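Local coordinates for rhamnosidase B (Bacillus sp., PDB 2OKX), which hydrolyses alpha-L-rhamnosides as a glycoside hydrolase family 78 enzyme, releasing terminal alpha-L-rhamnose, at residues P196-E201 against T530-E535; I441-E446 against R503-L508; A445-F450 against I526-Y531; R558-D563 against C861-A866. All blocks are in the same frame, centred on the assembly; numbering follows the deposited sequence.

Contact 1 (P196-E201 against T530-E535)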
loop_
_atom_site.group_PDB
_atom_site.type_symbol
_atom_site.label_atom_id
_atom_site.label_comp_id
_atom_site.label_asym_id
_atom_site.label_seq_id
_atom_site.Cartn_x
_atom_site.Cartn_y
_atom_site.Cartn_z
ATOM N N PRO A 196 10.452 -11.731 12.262
ATOM C CA PRO A 196 11.649 -12.227 11.580
ATOM C C PRO A 196 11.887 -11.374 10.338
ATOM O O PRO A 196 11.109 -10.462 10.055
ATOM C CB PRO A 196 11.282 -13.672 11.245
ATOM C CG PRO A 196 9.793 -13.614 11.083
ATOM C CD PRO A 196 9.371 -12.730 12.234
ATOM N N PHE A 197 12.954 -11.666 9.600
ATOM C CA PHE A 197 13.272 -10.904 8.401
ATOM C C PHE A 197 12.419 -11.308 7.203
ATOM O O PHE A 197 11.907 -12.424 7.137
ATOM C CB PHE A 197 14.759 -11.053 8.063
ATOM C CG PHE A 197 15.673 -10.324 9.016
ATOM C CD1 PHE A 197 15.596 -8.941 9.151
ATOM C CD2 PHE A 197 16.605 -11.018 9.780
ATOM C CE1 PHE A 197 16.434 -8.256 10.034
ATOM C CE2 PHE A 197 17.449 -10.343 10.665
ATOM C CZ PHE A 197 17.361 -8.957 10.790
ATOM N N LEU A 198 12.268 -10.386 6.258
ATOM C CA LEU A 198 11.473 -10.648 5.066
ATOM C C LEU A 198 12.246 -11.522 4.088
ATOM O O LEU A 198 13.466 -11.674 4.188
ATOM C CB LEU A 198 11.086 -9.333 4.375
ATOM C CG LEU A 198 10.325 -8.279 5.196
ATOM C CD1 LEU A 198 9.792 -7.198 4.258
ATOM C CD2 LEU A 198 9.172 -8.929 5.947
ATOM N N THR A 199 11.525 -12.104 3.141
ATOM C CA THR A 199 12.149 -12.943 2.136
ATOM C C THR A 199 12.681 -12.023 1.051
ATOM O O THR A 199 12.411 -10.829 1.040
ATOM C CB THR A 199 11.128 -13.863 1.435
ATOM O OG1 THR A 199 10.266 -13.059 0.621
ATOM C CG2 THR A 199 10.287 -14.622 2.438
ATOM N N GLU A 200 13.455 -12.594 0.145
ATOM C CA GLU A 200 13.944 -11.871 -1.010
ATOM C C GLU A 200 14.388 -12.962 -1.964
ATOM O O GLU A 200 15.456 -13.550 -1.805
ATOM C CB GLU A 200 15.092 -10.910 -0.675
ATOM C CG GLU A 200 15.505 -10.082 -1.902
ATOM C CD GLU A 200 16.078 -8.705 -1.569
ATOM O OE1 GLU A 200 16.797 -8.148 -2.423
ATOM O OE2 GLU A 200 15.799 -8.174 -0.470
ATOM N N GLU A 201 13.527 -13.273 -2.930
ATOM C CA GLU A 201 13.847 -14.319 -3.882
ATOM C C GLU A 201 13.750 -13.841 -5.313
ATOM O O GLU A 201 12.765 -13.227 -5.732
ATOM C CB GLU A 201 12.972 -15.564 -3.654
ATOM C CG GLU A 201 11.498 -15.430 -3.958
ATOM C CD GLU A 201 10.703 -16.682 -3.569
ATOM O OE1 GLU A 201 10.974 -17.776 -4.106
ATOM O OE2 GLU A 201 9.797 -16.570 -2.719
ATOM N N THR A 530 8.416 -10.660 0.765
ATOM C CA THR A 530 7.225 -10.684 1.606
ATOM C C THR A 530 7.591 -11.202 2.986
ATOM O O THR A 530 8.726 -11.604 3.235
ATOM C CB THR A 530 6.135 -11.635 1.053
ATOM O OG1 THR A 530 6.547 -12.995 1.257
ATOM C CG2 THR A 530 5.914 -11.405 -0.440
ATOM N N TYR A 531 6.616 -11.192 3.886
ATOM C CA TYR A 531 6.824 -11.720 5.219
ATOM C C TYR A 531 7.150 -13.190 4.954
ATOM O O TYR A 531 6.663 -13.762 3.981
ATOM C CB TYR A 531 5.536 -11.588 6.039
ATOM C CG TYR A 531 5.685 -12.001 7.483
ATOM C CD1 TYR A 531 5.466 -13.323 7.881
ATOM C CD2 TYR A 531 6.081 -11.076 8.451
ATOM C CE1 TYR A 531 5.636 -13.710 9.207
ATOM C CE2 TYR A 531 6.261 -11.451 9.778
ATOM C CZ TYR A 531 6.035 -12.767 10.150
ATOM O OH TYR A 531 6.201 -13.135 11.465
ATOM N N PRO A 532 7.990 -13.814 5.797
ATOM C CA PRO A 532 8.336 -15.222 5.581
ATOM C C PRO A 532 7.161 -16.174 5.780
ATOM O O PRO A 532 6.827 -16.537 6.905
ATOM C CB PRO A 532 9.463 -15.459 6.587
ATOM C CG PRO A 532 9.096 -14.538 7.714
ATOM C CD PRO A 532 8.679 -13.278 6.986
ATOM N N VAL A 533 6.532 -16.572 4.677
ATOM C CA VAL A 533 5.404 -17.490 4.736
ATOM C C VAL A 533 5.667 -18.724 3.886
ATOM O O VAL A 533 6.250 -18.634 2.801
ATOM C CB VAL A 533 4.096 -16.832 4.219
ATOM C CG1 VAL A 533 3.665 -15.716 5.150
ATOM C CG2 VAL A 533 4.308 -16.299 2.802
ATOM N N ALA A 534 5.252 -19.879 4.391
ATOM C CA ALA A 534 5.394 -21.131 3.666
ATOM C C ALA A 534 3.961 -21.584 3.389
ATOM O O ALA A 534 3.047 -21.242 4.134
ATOM C CB ALA A 534 6.136 -22.166 4.510
ATOM N N GLU A 535 3.762 -22.340 2.317
ATOM C CA GLU A 535 2.423 -22.786 1.963
ATOM C C GLU A 535 1.962 -23.949 2.827
ATOM O O GLU A 535 1.640 -25.028 2.329
ATOM C CB GLU A 535 2.388 -23.127 0.468
ATOM C CG GLU A 535 2.633 -21.875 -0.383
ATOM C CD GLU A 535 2.508 -22.090 -1.888
ATOM O OE1 GLU A 535 2.490 -21.078 -2.612
ATOM O OE2 GLU A 535 2.439 -23.244 -2.352
#

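Contact 2 (I441-E446 against R503-L508)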
loop_
_atom_site.group_PDB
_atom_site.type_symbol
_atom_site.label_atom_id
_atom_site.label_comp_id
_atom_site.label_asym_id
_atom_site.label_seq_id
_atom_site.Cartn_x
_atom_site.Cartn_y
_atom_site.Cartn_z
ATOM N N ILE A 441 7.090 -6.670 -20.269
ATOM C CA ILE A 441 7.466 -7.922 -19.628
ATOM C C ILE A 441 6.339 -8.371 -18.707
ATOM O O ILE A 441 5.920 -7.611 -17.843
ATOM C CB ILE A 441 8.742 -7.725 -18.773
ATOM C CG1 ILE A 441 9.872 -7.149 -19.639
ATOM C CG2 ILE A 441 9.155 -9.032 -18.133
ATOM C CD1 ILE A 441 10.257 -8.015 -20.798
ATOM N N ASP A 442 5.861 -9.598 -18.886
ATOM C CA ASP A 442 4.778 -10.130 -18.054
ATOM C C ASP A 442 5.334 -11.090 -17.009
ATOM O O ASP A 442 5.879 -12.142 -17.350
ATOM C CB ASP A 442 3.752 -10.864 -18.929
ATOM C CG ASP A 442 2.522 -11.322 -18.149
ATOM O OD1 ASP A 442 2.461 -11.119 -16.915
ATOM O OD2 ASP A 442 1.608 -11.890 -18.782
ATOM N N LEU A 443 5.198 -10.728 -15.734
ATOM C CA LEU A 443 5.675 -11.584 -14.654
ATOM C C LEU A 443 4.840 -12.867 -14.563
ATOM O O LEU A 443 5.283 -13.852 -13.980
ATOM C CB LEU A 443 5.614 -10.845 -13.307
ATOM C CG LEU A 443 6.532 -9.634 -13.129
ATOM C CD1 LEU A 443 6.503 -9.183 -11.672
ATOM C CD2 LEU A 443 7.954 -10.001 -13.543
ATOM N N GLY A 444 3.639 -12.846 -15.137
ATOM C CA GLY A 444 2.771 -14.016 -15.103
ATOM C C GLY A 444 1.710 -13.877 -14.026
ATOM O O GLY A 444 0.654 -14.510 -14.073
ATOM N N ALA A 445 2.006 -13.035 -13.046
ATOM C CA ALA A 445 1.099 -12.776 -11.942
ATOM C C ALA A 445 1.580 -11.523 -11.238
ATOM O O ALA A 445 2.692 -11.053 -11.468
ATOM C CB ALA A 445 1.097 -13.952 -10.963
ATOM N N GLU A 446 0.734 -10.978 -10.382
ATOM C CA GLU A 446 1.103 -9.803 -9.623
ATOM C C GLU A 446 2.252 -10.230 -8.714
ATOM O O GLU A 446 2.287 -11.371 -8.248
ATOM C CB GLU A 446 -0.085 -9.347 -8.774
ATOM C CG GLU A 446 0.160 -8.108 -7.922
ATOM C CD GLU A 446 -0.432 -6.848 -8.534
ATOM O OE1 GLU A 446 -0.507 -5.823 -7.820
ATOM O OE2 GLU A 446 -0.823 -6.880 -9.721
ATOM N N ARG A 503 7.984 -2.138 -5.390
ATOM C CA ARG A 503 6.890 -1.864 -6.315
ATOM C C ARG A 503 6.042 -3.119 -6.496
ATOM O O ARG A 503 6.556 -4.234 -6.450
ATOM C CB ARG A 503 7.420 -1.414 -7.681
ATOM C CG ARG A 503 8.137 -0.072 -7.644
ATOM C CD ARG A 503 8.578 0.384 -9.021
ATOM N NE ARG A 503 9.354 1.619 -8.919
ATOM C CZ ARG A 503 10.618 1.674 -8.510
ATOM N NH1 ARG A 503 11.266 0.563 -8.177
ATOM N NH2 ARG A 503 11.225 2.845 -8.397
ATOM N N GLY A 504 4.741 -2.922 -6.690
ATOM C CA GLY A 504 3.836 -4.039 -6.893
ATOM C C GLY A 504 3.264 -3.881 -8.287
ATOM O O GLY A 504 2.832 -2.788 -8.660
ATOM N N PHE A 505 3.269 -4.956 -9.065
ATOM C CA PHE A 505 2.767 -4.904 -10.433
ATOM C C PHE A 505 2.844 -6.293 -11.055
ATOM O O PHE A 505 3.427 -7.209 -10.477
ATOM C CB PHE A 505 3.645 -3.953 -11.255
ATOM C CG PHE A 505 5.074 -4.414 -11.376
ATOM C CD1 PHE A 505 5.476 -5.211 -12.443
ATOM C CD2 PHE A 505 6.003 -4.106 -10.386
ATOM C CE1 PHE A 505 6.781 -5.698 -12.525
ATOM C CE2 PHE A 505 7.316 -4.590 -10.455
ATOM C CZ PHE A 505 7.705 -5.388 -11.527
ATOM N N ARG A 506 2.244 -6.448 -12.229
ATOM C CA ARG A 506 2.321 -7.712 -12.944
ATOM C C ARG A 506 3.071 -7.492 -14.255
ATOM O O ARG A 506 3.890 -8.314 -14.651
ATOM C CB ARG A 506 0.932 -8.288 -13.263
ATOM C CG ARG A 506 1.021 -9.418 -14.288
ATOM C CD ARG A 506 -0.250 -10.258 -14.465
ATOM N NE ARG A 506 -0.072 -11.179 -15.590
ATOM C CZ ARG A 506 -1.002 -12.010 -16.062
ATOM N NH1 ARG A 506 -2.207 -12.068 -15.511
ATOM N NH2 ARG A 506 -0.733 -12.766 -17.120
ATOM N N TYR A 507 2.787 -6.376 -14.920
ATOM C CA TYR A 507 3.411 -6.067 -16.208
ATOM C C TYR A 507 4.408 -4.928 -16.078
ATOM O O TYR A 507 4.105 -3.900 -15.486
ATOM C CB TYR A 507 2.339 -5.669 -17.224
ATOM C CG TYR A 507 1.207 -6.665 -17.325
ATOM C CD1 TYR A 507 1.277 -7.752 -18.204
ATOM C CD2 TYR A 507 0.065 -6.520 -16.542
ATOM C CE1 TYR A 507 0.224 -8.669 -18.301
ATOM C CE2 TYR A 507 -0.988 -7.427 -16.629
ATOM C CZ TYR A 507 -0.904 -8.494 -17.510
ATOM O OH TYR A 507 -1.967 -9.360 -17.613
ATOM N N LEU A 508 5.596 -5.111 -16.646
ATOM C CA LEU A 508 6.621 -4.082 -16.586
ATOM C C LEU A 508 6.929 -3.506 -17.959
ATOM O O LEU A 508 7.314 -4.228 -18.882
ATOM C CB LEU A 508 7.910 -4.645 -15.984
ATOM C CG LEU A 508 9.059 -3.646 -15.786
ATOM C CD1 LEU A 508 8.709 -2.673 -14.667
ATOM C CD2 LEU A 508 10.338 -4.394 -15.437
#

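Contact 3 (A445-F450 against I526-Y531)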
loop_
_atom_site.group_PDB
_atom_site.type_symbol
_atom_site.label_atom_id
_atom_site.label_comp_id
_atom_site.label_asym_id
_atom_site.label_seq_id
_atom_site.Cartn_x
_atom_site.Cartn_y
_atom_site.Cartn_z
ATOM N N ALA A 445 2.006 -13.035 -13.046
ATOM C CA ALA A 445 1.099 -12.776 -11.942
ATOM C C ALA A 445 1.580 -11.523 -11.238
ATOM O O ALA A 445 2.692 -11.053 -11.468
ATOM C CB ALA A 445 1.097 -13.952 -10.963
ATOM N N GLU A 446 0.734 -10.978 -10.382
ATOM C CA GLU A 446 1.103 -9.803 -9.623
ATOM C C GLU A 446 2.252 -10.230 -8.714
ATOM O O GLU A 446 2.287 -11.371 -8.248
ATOM C CB GLU A 446 -0.085 -9.347 -8.774
ATOM C CG GLU A 446 0.160 -8.108 -7.922
ATOM C CD GLU A 446 -0.432 -6.848 -8.534
ATOM O OE1 GLU A 446 -0.507 -5.823 -7.820
ATOM O OE2 GLU A 446 -0.823 -6.880 -9.721
ATOM N N ARG A 447 3.210 -9.334 -8.500
ATOM C CA ARG A 447 4.317 -9.607 -7.595
ATOM C C ARG A 447 4.646 -8.307 -6.866
ATOM O O ARG A 447 4.167 -7.234 -7.240
ATOM C CB ARG A 447 5.543 -10.156 -8.342
ATOM C CG ARG A 447 5.334 -11.577 -8.893
ATOM C CD ARG A 447 6.649 -12.302 -9.156
ATOM N NE ARG A 447 6.456 -13.642 -9.717
ATOM C CZ ARG A 447 5.933 -14.678 -9.060
ATOM N NH1 ARG A 447 5.539 -14.554 -7.800
ATOM N NH2 ARG A 447 5.803 -15.850 -9.669
ATOM N N SER A 448 5.435 -8.406 -5.806
ATOM C CA SER A 448 5.802 -7.234 -5.025
ATOM C C SER A 448 7.265 -7.362 -4.654
ATOM O O SER A 448 7.679 -8.360 -4.060
ATOM C CB SER A 448 4.941 -7.159 -3.759
ATOM O OG SER A 448 5.309 -6.068 -2.932
ATOM N N GLY A 449 8.057 -6.358 -5.008
ATOM C CA GLY A 449 9.465 -6.437 -4.684
ATOM C C GLY A 449 10.370 -5.445 -5.380
ATOM O O GLY A 449 9.946 -4.359 -5.789
ATOM N N PHE A 450 11.623 -5.851 -5.535
ATOM C CA PHE A 450 12.656 -5.011 -6.123
ATOM C C PHE A 450 13.067 -5.418 -7.531
ATOM O O PHE A 450 13.610 -6.507 -7.752
ATOM C CB PHE A 450 13.858 -5.021 -5.180
ATOM C CG PHE A 450 13.477 -4.810 -3.737
ATOM C CD1 PHE A 450 13.057 -3.556 -3.290
ATOM C CD2 PHE A 450 13.463 -5.876 -2.844
ATOM C CE1 PHE A 450 12.626 -3.371 -1.976
ATOM C CE2 PHE A 450 13.031 -5.702 -1.524
ATOM C CZ PHE A 450 12.612 -4.445 -1.091
ATOM N N ILE A 526 12.552 -9.701 -10.915
ATOM C CA ILE A 526 12.119 -9.029 -9.703
ATOM C C ILE A 526 12.566 -9.853 -8.511
ATOM O O ILE A 526 12.554 -11.083 -8.558
ATOM C CB ILE A 526 10.575 -8.849 -9.634
ATOM C CG1 ILE A 526 10.224 -7.966 -8.431
ATOM C CG2 ILE A 526 9.868 -10.216 -9.506
ATOM C CD1 ILE A 526 8.757 -7.562 -8.339
ATOM N N ARG A 527 13.019 -9.180 -7.461
ATOM C CA ARG A 527 13.399 -9.888 -6.254
ATOM C C ARG A 527 12.169 -9.714 -5.382
ATOM O O ARG A 527 11.981 -8.675 -4.742
ATOM C CB ARG A 527 14.646 -9.262 -5.609
ATOM C CG ARG A 527 15.904 -9.398 -6.475
ATOM C CD ARG A 527 17.152 -8.828 -5.798
ATOM N NE ARG A 527 17.543 -9.615 -4.632
ATOM C CZ ARG A 527 18.188 -10.777 -4.686
ATOM N NH1 ARG A 527 18.537 -11.303 -5.856
ATOM N NH2 ARG A 527 18.468 -11.425 -3.566
ATOM N N GLN A 528 11.298 -10.718 -5.401
ATOM C CA GLN A 528 10.071 -10.663 -4.617
ATOM C C GLN A 528 10.410 -10.662 -3.140
ATOM O O GLN A 528 11.329 -11.357 -2.707
ATOM C CB GLN A 528 9.160 -11.850 -4.951
ATOM C CG GLN A 528 7.862 -11.869 -4.151
ATOM C CD GLN A 528 6.826 -12.789 -4.761
ATOM O OE1 GLN A 528 6.293 -12.515 -5.835
ATOM N NE2 GLN A 528 6.546 -13.894 -4.087
ATOM N N SER A 529 9.663 -9.879 -2.370
ATOM C CA SER A 529 9.904 -9.769 -0.938
ATOM C C SER A 529 8.610 -9.701 -0.138
ATOM O O SER A 529 7.804 -8.797 -0.337
ATOM C CB SER A 529 10.740 -8.516 -0.651
ATOM O OG SER A 529 10.872 -8.302 0.747
ATOM N N THR A 530 8.416 -10.660 0.765
ATOM C CA THR A 530 7.225 -10.684 1.606
ATOM C C THR A 530 7.591 -11.202 2.986
ATOM O O THR A 530 8.726 -11.604 3.235
ATOM C CB THR A 530 6.135 -11.635 1.053
ATOM O OG1 THR A 530 6.547 -12.995 1.257
ATOM C CG2 THR A 530 5.914 -11.405 -0.440
ATOM N N TYR A 531 6.616 -11.192 3.886
ATOM C CA TYR A 531 6.824 -11.720 5.219
ATOM C C TYR A 531 7.150 -13.190 4.954
ATOM O O TYR A 531 6.663 -13.762 3.981
ATOM C CB TYR A 531 5.536 -11.588 6.039
ATOM C CG TYR A 531 5.685 -12.001 7.483
ATOM C CD1 TYR A 531 5.466 -13.323 7.881
ATOM C CD2 TYR A 531 6.081 -11.076 8.451
ATOM C CE1 TYR A 531 5.636 -13.710 9.207
ATOM C CE2 TYR A 531 6.261 -11.451 9.778
ATOM C CZ TYR A 531 6.035 -12.767 10.150
ATOM O OH TYR A 531 6.201 -13.135 11.465
HETATM O O HOH W 1 5.056 -16.309 -5.031
#

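Contact 4 (R558-D563 against C861-A866)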
loop_
_atom_site.group_PDB
_atom_site.type_symbol
_atom_site.label_atom_id
_atom_site.label_comp_id
_atom_site.label_asym_id
_atom_site.label_seq_id
_atom_site.Cartn_x
_atom_site.Cartn_y
_atom_site.Cartn_z
ATOM N N ARG A 558 -0.330 -13.246 0.509
ATOM C CA ARG A 558 1.127 -13.282 0.531
ATOM C C ARG A 558 1.706 -11.910 0.178
ATOM O O ARG A 558 2.552 -11.379 0.899
ATOM C CB ARG A 558 1.619 -14.343 -0.459
ATOM C CG ARG A 558 3.124 -14.528 -0.560
ATOM C CD ARG A 558 3.413 -15.892 -1.179
ATOM N NE ARG A 558 2.547 -16.154 -2.328
ATOM C CZ ARG A 558 2.182 -17.369 -2.731
ATOM N NH1 ARG A 558 2.607 -18.440 -2.073
ATOM N NH2 ARG A 558 1.383 -17.514 -3.780
ATOM N N LEU A 559 1.241 -11.334 -0.928
ATOM C CA LEU A 559 1.750 -10.042 -1.380
ATOM C C LEU A 559 1.379 -8.866 -0.485
ATOM O O LEU A 559 1.998 -7.801 -0.563
ATOM C CB LEU A 559 1.283 -9.760 -2.812
ATOM C CG LEU A 559 1.697 -10.749 -3.902
ATOM C CD1 LEU A 559 1.263 -10.178 -5.243
ATOM C CD2 LEU A 559 3.210 -10.984 -3.885
ATOM N N CYS A 560 0.369 -9.050 0.355
ATOM C CA CYS A 560 -0.057 -7.997 1.263
ATOM C C CYS A 560 0.494 -8.222 2.663
ATOM O O CYS A 560 -0.036 -7.696 3.640
ATOM C CB CYS A 560 -1.581 -7.909 1.311
ATOM S SG CYS A 560 -2.291 -7.257 -0.215
ATOM N N MET A 561 1.552 -9.023 2.747
ATOM C CA MET A 561 2.213 -9.293 4.015
ATOM C C MET A 561 3.675 -8.875 3.877
ATOM O O MET A 561 4.483 -9.594 3.286
ATOM C CB MET A 561 2.116 -10.782 4.379
ATOM C CG MET A 561 0.734 -11.217 4.859
ATOM S SD MET A 561 0.557 -13.005 5.123
ATOM C CE MET A 561 1.383 -13.215 6.708
ATOM N N GLU A 562 3.994 -7.689 4.390
ATOM C CA GLU A 562 5.359 -7.163 4.361
ATOM C C GLU A 562 5.810 -7.221 5.818
ATOM O O GLU A 562 5.609 -8.236 6.481
ATOM C CB GLU A 562 5.362 -5.710 3.865
ATOM C CG GLU A 562 4.758 -5.522 2.473
ATOM C CD GLU A 562 4.869 -4.096 1.959
ATOM O OE1 GLU A 562 4.357 -3.832 0.850
ATOM O OE2 GLU A 562 5.463 -3.238 2.654
ATOM N N ASP A 563 6.408 -6.144 6.321
ATOM C CA ASP A 563 6.820 -6.115 7.724
ATOM C C ASP A 563 5.540 -5.983 8.554
ATOM O O ASP A 563 5.533 -6.204 9.769
ATOM C CB ASP A 563 7.759 -4.939 7.984
ATOM C CG ASP A 563 7.139 -3.613 7.620
ATOM O OD1 ASP A 563 6.810 -2.840 8.545
ATOM O OD2 ASP A 563 6.971 -3.354 6.408
ATOM N N CYS A 861 -5.057 -5.983 -6.274
ATOM C CA CYS A 861 -4.537 -6.888 -5.253
ATOM C C CYS A 861 -4.736 -6.304 -3.853
ATOM O O CYS A 861 -3.889 -5.563 -3.363
ATOM C CB CYS A 861 -3.042 -7.144 -5.512
ATOM S SG CYS A 861 -2.238 -8.330 -4.388
ATOM N N HIS A 862 -5.862 -6.640 -3.227
ATOM C CA HIS A 862 -6.202 -6.167 -1.881
ATOM C C HIS A 862 -6.557 -7.393 -1.049
ATOM O O HIS A 862 -7.605 -8.003 -1.259
ATOM C CB HIS A 862 -7.415 -5.224 -1.928
ATOM C CG HIS A 862 -7.069 -3.776 -1.769
ATOM N ND1 HIS A 862 -7.533 -3.008 -0.721
ATOM C CD2 HIS A 862 -6.314 -2.952 -2.532
ATOM C CE1 HIS A 862 -7.080 -1.773 -0.846
ATOM N NE2 HIS A 862 -6.338 -1.712 -1.938
ATOM N N ALA A 863 -5.691 -7.752 -0.107
ATOM C CA ALA A 863 -5.935 -8.932 0.714
ATOM C C ALA A 863 -7.194 -8.834 1.564
ATOM O O ALA A 863 -7.654 -9.839 2.099
ATOM C CB ALA A 863 -4.719 -9.231 1.602
ATOM N N TRP A 864 -7.764 -7.640 1.698
ATOM C CA TRP A 864 -8.982 -7.535 2.490
ATOM C C TRP A 864 -10.122 -8.201 1.710
ATOM O O TRP A 864 -11.217 -8.419 2.237
ATOM C CB TRP A 864 -9.284 -6.060 2.838
ATOM C CG TRP A 864 -9.936 -5.200 1.778
ATOM C CD1 TRP A 864 -10.085 -5.476 0.446
ATOM C CD2 TRP A 864 -10.527 -3.908 1.985
ATOM N NE1 TRP A 864 -10.737 -4.438 -0.188
ATOM C CE2 TRP A 864 -11.018 -3.464 0.736
ATOM C CE3 TRP A 864 -10.689 -3.084 3.109
ATOM C CZ2 TRP A 864 -11.663 -2.229 0.578
ATOM C CZ3 TRP A 864 -11.332 -1.855 2.954
ATOM C CH2 TRP A 864 -11.811 -1.441 1.694
ATOM N N SER A 865 -9.822 -8.567 0.463
ATOM C CA SER A 865 -10.772 -9.218 -0.441
ATOM C C SER A 865 -10.516 -10.725 -0.592
ATOM O O SER A 865 -11.162 -11.375 -1.414
ATOM C CB SER A 865 -10.681 -8.594 -1.839
ATOM O OG SER A 865 -11.054 -7.227 -1.845
ATOM N N ALA A 866 -9.591 -11.280 0.189
ATOM C CA ALA A 866 -9.252 -12.704 0.067
ATOM C C ALA A 866 -10.137 -13.686 0.842
ATOM O O ALA A 866 -9.693 -14.782 1.198
ATOM C CB ALA A 866 -7.782 -12.917 0.457
#

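Contact 1 (P196-E201 against T530-E535)
Thr199 and Thr530 are clamped together by two hydrogen bonds that involve both backbones and one hydroxyl. The backbone N of Thr199 gives an almost straight bond (174°) to Thr530 O at 2.8 Å. In return Thr530 N donates to Thr199 OG1 at 3.0 Å; the hydroxyl can take this bond because it sits between its own backbone N and carbonyl carbon (chi1 69°). The methyl of the same threonine, Thr199 CG2, comes within 3.7 Å of Pro532 CA. Replacing Thr199 by a valine would probably leave Thr530 N without the acceptor it uses here. Next to the clamp, Leu198 lays its CD2 branch against the backbone, 3.7 Å from Tyr531 CA. This half of the contact is compact, with Thr530 and Tyr531 buried.

Toward Pro196 and Pro532, both partly exposed, the contact becomes a more exposed margin, without hydrogen bonds across it. Their rings meet, Pro196 CG to Pro532 CG, at 3.6 Å, and the Phe197 carbonyl O rests 3.3 Å from Pro532 CD. Pro196 CD also reaches Tyr531 OH at 3.3 Å, the two side chains crossing at about a right angle.

The 530-535 loop leads out of strand 520-528, while 196-201 runs into strand 201-203, which pairs with that same strand. Glu595 of helix 595-603 touches both Pro196 and Tyr531, and Tyr531 is bonded through its backbone to Met561, just beyond the end of helix 544-559.

Contact 2 (I441-E446 against R503-L508)
Asp442 and Arg506 both turn CG anti to the backbone N (chi1 -174° and 166°), and the arginine then runs extended to NE, which brings the two side chains within reach of each other. They meet where two antiparallel strands of the concanavalin-like domain part company: both chains turn a corner here, and Arg506 and Tyr507 form a classic beta bulge opposite Val468. Arg506 grips Asp442 side-on, NE to OD1 at 2.9 Å and NH2 to OD2 at 3.0 Å, while its NH1 makes a further salt bridge to Asp835. Carboxylate and guanidinium are nearly coplanar, 28° apart. That double grip should hold the carboxylate in a fixed rotation. Tyr507 lies alongside, pointing the same way, its CE1 3.5 Å from Asp442 CG.

Before the corner the pairing is regular, Ile441 and Leu508 exchanging two backbone bonds; Leu443 N then closes on Arg506 O at 3.0 Å. Leu443 CD1 touches Phe505 CE1 at 3.6 Å, the side chains crossing at about a right angle. Gly444 O covers the centre of one guanidinium face and Tyr507 OH the other. Asp442 OD1 has a second donor, Gly444 N at 2.7 Å, which reaches it from above the carboxylate plane and makes an Asx turn.

Contact 3 (A445-F450 against I526-Y531)
Arg447 wraps its side chain around the amide oxygen of Gln528. Arg447 CB starts 3.5 Å from Gln528 OE1, and CG passes it at 3.3 Å. Arg447 CD keeps close to that oxygen and also meets Ile526 CG2 at 3.9 Å. Arg447 NE and CZ pass Gln528 OE1 at 4.0 and 3.9 Å. At the tip Arg447 NH1 bends back to donate to Gln528 OE1 at 2.9 Å (153°), the side chains crossing at about a right angle. A water accepts from Gln528 NE2 and, weakly, from the same NH1, while NH2 bonds a glycerol. An alanine in place of Arg447 would probably leave Gln528 OE1 without its guanidinium donor and open a gap beside Ile526 CG2.

Ser448 O receives Ser529 N at 3.0 Å. Gly449 presses its CA to 3.4 Å from Arg527 O, where any side chain would collide with that oxygen and with Gln528 CA.

The short strand segments 446-448 and 526-528 run at 76° to each other; antiparallel pairing begins at the corner, with Gly449 opposite Gln528 and Phe450 opposite Arg527. Such a change of partner fits a beta-sandwich of the concanavalin-like kind, one strand leaving one sheet and the next joining another.

Contact 4 (R558-D563 against C861-A866)
In the six-hairpin glycosidase domain, built as an alpha-helical barrel, this contact joins the C-terminal end of helix 544-559 to the loop leading into helix 868-876. Cys560, the first residue to leave the helix, points at Ala863, where a short 3-10 segment begins. Their beta carbons are pressed together, Cys560 CB to Ala863 CB at 3.4 Å, closer than carbon atoms usually sit. The sulphur lies beside its own backbone N and anti to the carbonyl carbon (chi1 -71°), a setting that carries SG to the backbone of the 861-866 segment. There Ala863 N makes a weak hydrogen bond to Cys560 SG, 3.4 Å long and bent to 143°.

Cys861 comes in from the same segment as Ala863. Cys861 SG lies 4.1 Å from both Leu559 CD1 and Leu559 CB. Cys560 SG and Cys861 SG are 4.3 Å apart, touching but not joined by a disulphide.

Leu559, Cys560, Cys861 and Ala863 are all buried. Thr556, one helical turn before Cys560, touches both Cys861 and Ala863, and Glu583 of helix 577-590 reaches Cys560 and Ala863. Glu446, from the beta domain, packs on Leu559 and Cys861.

Apart from one weak N-H to sulphur bond, then, what joins these segments is apolar contact among small groups. Because Ala863 N heads the 3-10 segment, its N-H might polarise the Cys560 sulphur slightly.

Overall arrangement
Contact 1 lies toward the surface and is only partly buried, whereas contacts 2, 3 and 4 are interior. Contacts 2 and 3 share Ala445 and Glu446; contact 2 holds 441-446 to 503-508 with the Asp442 salt bridge, while contact 3 holds 445-450 to 526-531 by backbone bonds and an arginine-glutamine pair. Contacts 1 and 3 share Thr530 and Tyr531, and a salt bridge from Glu200 to Arg527 links them further. Contact 4 belongs to the helical domain and has the least polar chemistry of the four. It touches the other three, largely through residues that those contacts have in common.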